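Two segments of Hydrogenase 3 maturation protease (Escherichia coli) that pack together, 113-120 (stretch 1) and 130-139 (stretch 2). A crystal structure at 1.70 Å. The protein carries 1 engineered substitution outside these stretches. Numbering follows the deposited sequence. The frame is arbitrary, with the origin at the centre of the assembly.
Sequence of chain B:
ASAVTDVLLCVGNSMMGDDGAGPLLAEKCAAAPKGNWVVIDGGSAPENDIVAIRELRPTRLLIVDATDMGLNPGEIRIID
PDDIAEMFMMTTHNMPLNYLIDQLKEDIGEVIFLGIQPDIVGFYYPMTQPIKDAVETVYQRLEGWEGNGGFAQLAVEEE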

# COMPACT_ATOMS: atom_id res chain seq x y z
N PHE B 113 9.13 -9.87 9.66
CA PHE B 113 7.98 -9.24 10.31
C PHE B 113 7.79 -9.90 11.65
O PHE B 113 7.48 -11.10 11.70
N LEU B 114 7.92 -9.11 12.71
CA LEU B 114 7.76 -9.57 14.08
C LEU B 114 6.50 -9.00 14.77
O LEU B 114 6.32 -7.78 14.87
N GLY B 115 5.64 -9.90 15.22
CA GLY B 115 4.40 -9.53 15.88
C GLY B 115 4.54 -9.74 17.37
O GLY B 115 5.20 -10.69 17.83
N ILE B 116 3.91 -8.87 18.13
CA ILE B 116 3.81 -9.00 19.57
C ILE B 116 2.32 -9.00 19.86
O ILE B 116 1.61 -8.06 19.43
N GLN B 117 1.87 -9.99 20.63
CA GLN B 117 0.45 -10.09 20.98
C GLN B 117 0.01 -9.04 21.98
O GLN B 117 0.48 -9.04 23.11
N PRO B 118 -0.92 -8.16 21.58
CA PRO B 118 -1.49 -7.26 22.58
C PRO B 118 -2.57 -7.91 23.40
O PRO B 118 -3.13 -8.98 23.03
N ASP B 119 -2.86 -7.27 24.52
CA ASP B 119 -4.00 -7.64 25.32
C ASP B 119 -5.11 -6.65 25.15
O ASP B 119 -6.21 -7.00 24.69
N ILE B 120 -4.84 -5.42 25.55
CA ILE B 120 -5.87 -4.38 25.48
C ILE B 120 -5.45 -3.33 24.46
O ILE B 120 -4.32 -2.82 24.47
N PRO B 130 2.83 -7.68 30.31
CA PRO B 130 3.39 -8.65 29.35
C PRO B 130 3.87 -8.03 28.05
O PRO B 130 4.85 -8.51 27.46
N ILE B 131 3.24 -6.93 27.64
CA ILE B 131 3.66 -6.27 26.41
C ILE B 131 4.93 -5.45 26.67
O ILE B 131 5.83 -5.42 25.85
N LYS B 132 5.02 -4.83 27.83
CA LYS B 132 6.22 -4.08 28.20
C LYS B 132 7.41 -5.00 28.24
O LYS B 132 8.47 -4.65 27.70
N ASP B 133 7.23 -6.16 28.87
CA ASP B 133 8.23 -7.24 28.91
C ASP B 133 8.63 -7.74 27.50
O ASP B 133 9.81 -8.00 27.23
N ALA B 134 7.65 -7.89 26.60
CA ALA B 134 7.92 -8.39 25.24
C ALA B 134 8.77 -7.35 24.53
O ALA B 134 9.69 -7.70 23.77
N VAL B 135 8.44 -6.07 24.73
CA VAL B 135 9.21 -4.99 24.07
C VAL B 135 10.66 -4.98 24.54
O VAL B 135 11.59 -4.92 23.74
N GLU B 136 10.85 -5.14 25.85
CA GLU B 136 12.21 -5.36 26.38
C GLU B 136 12.91 -6.59 25.78
O GLU B 136 14.10 -6.53 25.47
N THR B 137 12.18 -7.70 25.63
CA THR B 137 12.77 -8.91 25.08
C THR B 137 13.31 -8.67 23.66
O THR B 137 14.44 -9.03 23.34
N VAL B 138 12.51 -8.02 22.82
CA VAL B 138 12.89 -7.76 21.45
C VAL B 138 14.08 -6.78 21.44
O VAL B 138 15.04 -6.96 20.71
N TYR B 139 14.01 -5.78 22.31
CA TYR B 139 15.05 -4.75 22.38
C TYR B 139 16.40 -5.36 22.69
O TYR B 139 17.39 -5.00 22.09

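Strand 113-116 runs nearly antiparallel to helix 130-139, with 153° between their directions. The side-chain contacts are apolar, and no hydrogen bond crosses between the stretches. Strand alternation sets the pattern: Leu114 and Ile116 point toward the helix, while Phe113 is out of its reach.

Ile116 has the largest share of the contact. Its chi1 is m and its chi2 is t. This places CG2 of Ile116 3.7 Å from CB of Ala134 and sends its CD1 along the helix, 4.1 Å from CG2 of Val135. The small Ala134 side chain lies where the backbones are 7.0 Å apart, CA of Ile116 to CA of Ala134.

Leu114 is t at both chi angles. Its CD2 meets CG2 of Val138 at 3.9 Å; Val138 is t and also points toward the strand.

Ile131 leaves its backbone sideways, but its end comes nearer. With chi1 at -79° (m) and chi2 at 74° (p), CD1 of Ile131 reaches the loop backbone, 3.4 Å from O of Gln117 and 3.8 Å from N of Asp119. CG1 of Ile131 lies 4.0 Å from CA of Pro118.

Gln117 is t, then p, and its end leads away from the helix. The bend lets NE2 of Gln117 donate to O of Pro118 at 3.0 Å. On the helix, OG1 of Thr137 (m) donates to O of Asp133 at 2.9 Å.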

# COMPACT_ATOMS: atom_id res chain seq x y z
CB PHE B 113 6.69 -9.44 9.50
CG PHE B 113 5.54 -8.71 10.10
CD1 PHE B 113 5.30 -7.40 9.74
CD2 PHE B 113 4.77 -9.30 11.12
CE1 PHE B 113 4.27 -6.68 10.34
CE2 PHE B 113 3.72 -8.59 11.72
CZ PHE B 113 3.49 -7.28 11.32
CB LEU B 114 9.00 -9.20 14.89
CG LEU B 114 9.08 -9.68 16.33
CD1 LEU B 114 10.53 -9.76 16.78
CD2 LEU B 114 8.29 -8.81 17.32
CB ILE B 116 4.40 -7.78 20.31
CG1 ILE B 116 5.89 -7.66 20.05
CG2 ILE B 116 4.07 -7.83 21.82
CD1 ILE B 116 6.50 -6.31 20.43
CB GLN B 117 0.15 -11.47 21.55
CG GLN B 117 -1.31 -11.61 21.99
CD GLN B 117 -2.22 -11.76 20.84
OE1 GLN B 117 -1.98 -12.59 19.96
NE2 GLN B 117 -3.29 -10.98 20.82
CB PRO B 118 -2.13 -6.15 21.73
CG PRO B 118 -2.58 -6.84 20.51
CD PRO B 118 -1.44 -7.86 20.23
CB ASP B 119 -3.66 -7.74 26.80
CG ASP B 119 -4.75 -8.50 27.59
OD1 ASP B 119 -5.72 -8.92 26.89
OD2 ASP B 119 -4.65 -8.60 28.84
CB ILE B 120 -6.20 -3.75 26.88
CG1 ILE B 120 -4.99 -2.96 27.43
CG2 ILE B 120 -6.78 -4.85 27.86
CD1 ILE B 120 -4.79 -1.59 26.90
CB PRO B 130 2.21 -9.59 29.12
CG PRO B 130 1.56 -9.62 30.43
CD PRO B 130 1.51 -8.14 30.77
CB ILE B 131 2.46 -5.44 25.83
CG1 ILE B 131 1.50 -6.40 25.11
CG2 ILE B 131 2.95 -4.36 24.87
CD1 ILE B 131 0.65 -7.27 26.04
CB LYS B 132 6.05 -3.39 29.56
CG LYS B 132 5.04 -2.24 29.54
CD LYS B 132 4.93 -1.66 30.94
CE LYS B 132 3.78 -0.72 31.09
NZ LYS B 132 3.93 0.01 32.38
CB ASP B 133 7.71 -8.43 29.73
CG ASP B 133 7.53 -8.11 31.22
OD1 ASP B 133 8.05 -7.09 31.72
OD2 ASP B 133 6.85 -8.92 31.89
CB ALA B 134 6.58 -8.61 24.46
CB VAL B 135 8.51 -3.60 24.22
CG1 VAL B 135 9.46 -2.52 23.71
CG2 VAL B 135 7.19 -3.61 23.41
CB GLU B 136 12.13 -5.44 27.91
CG GLU B 136 13.49 -5.46 28.62
CD GLU B 136 14.35 -4.20 28.45
OE1 GLU B 136 13.86 -3.09 28.11
OE2 GLU B 136 15.57 -4.32 28.69
CB THR B 137 11.77 -10.10 25.12
OG1 THR B 137 11.41 -10.36 26.48
CG2 THR B 137 12.41 -11.36 24.54
CB VAL B 138 11.67 -7.23 20.62
CG1 VAL B 138 12.11 -6.84 19.24
CG2 VAL B 138 10.58 -8.32 20.50
CB TYR B 139 14.66 -3.69 23.42
CG TYR B 139 15.75 -2.73 23.80
CD1 TYR B 139 16.11 -1.67 22.95
CD2 TYR B 139 16.41 -2.86 25.03
CE1 TYR B 139 17.10 -0.78 23.30
CE2 TYR B 139 17.41 -2.01 25.38
CZ TYR B 139 17.75 -0.96 24.52
OH TYR B 139 18.74 -0.08 24.88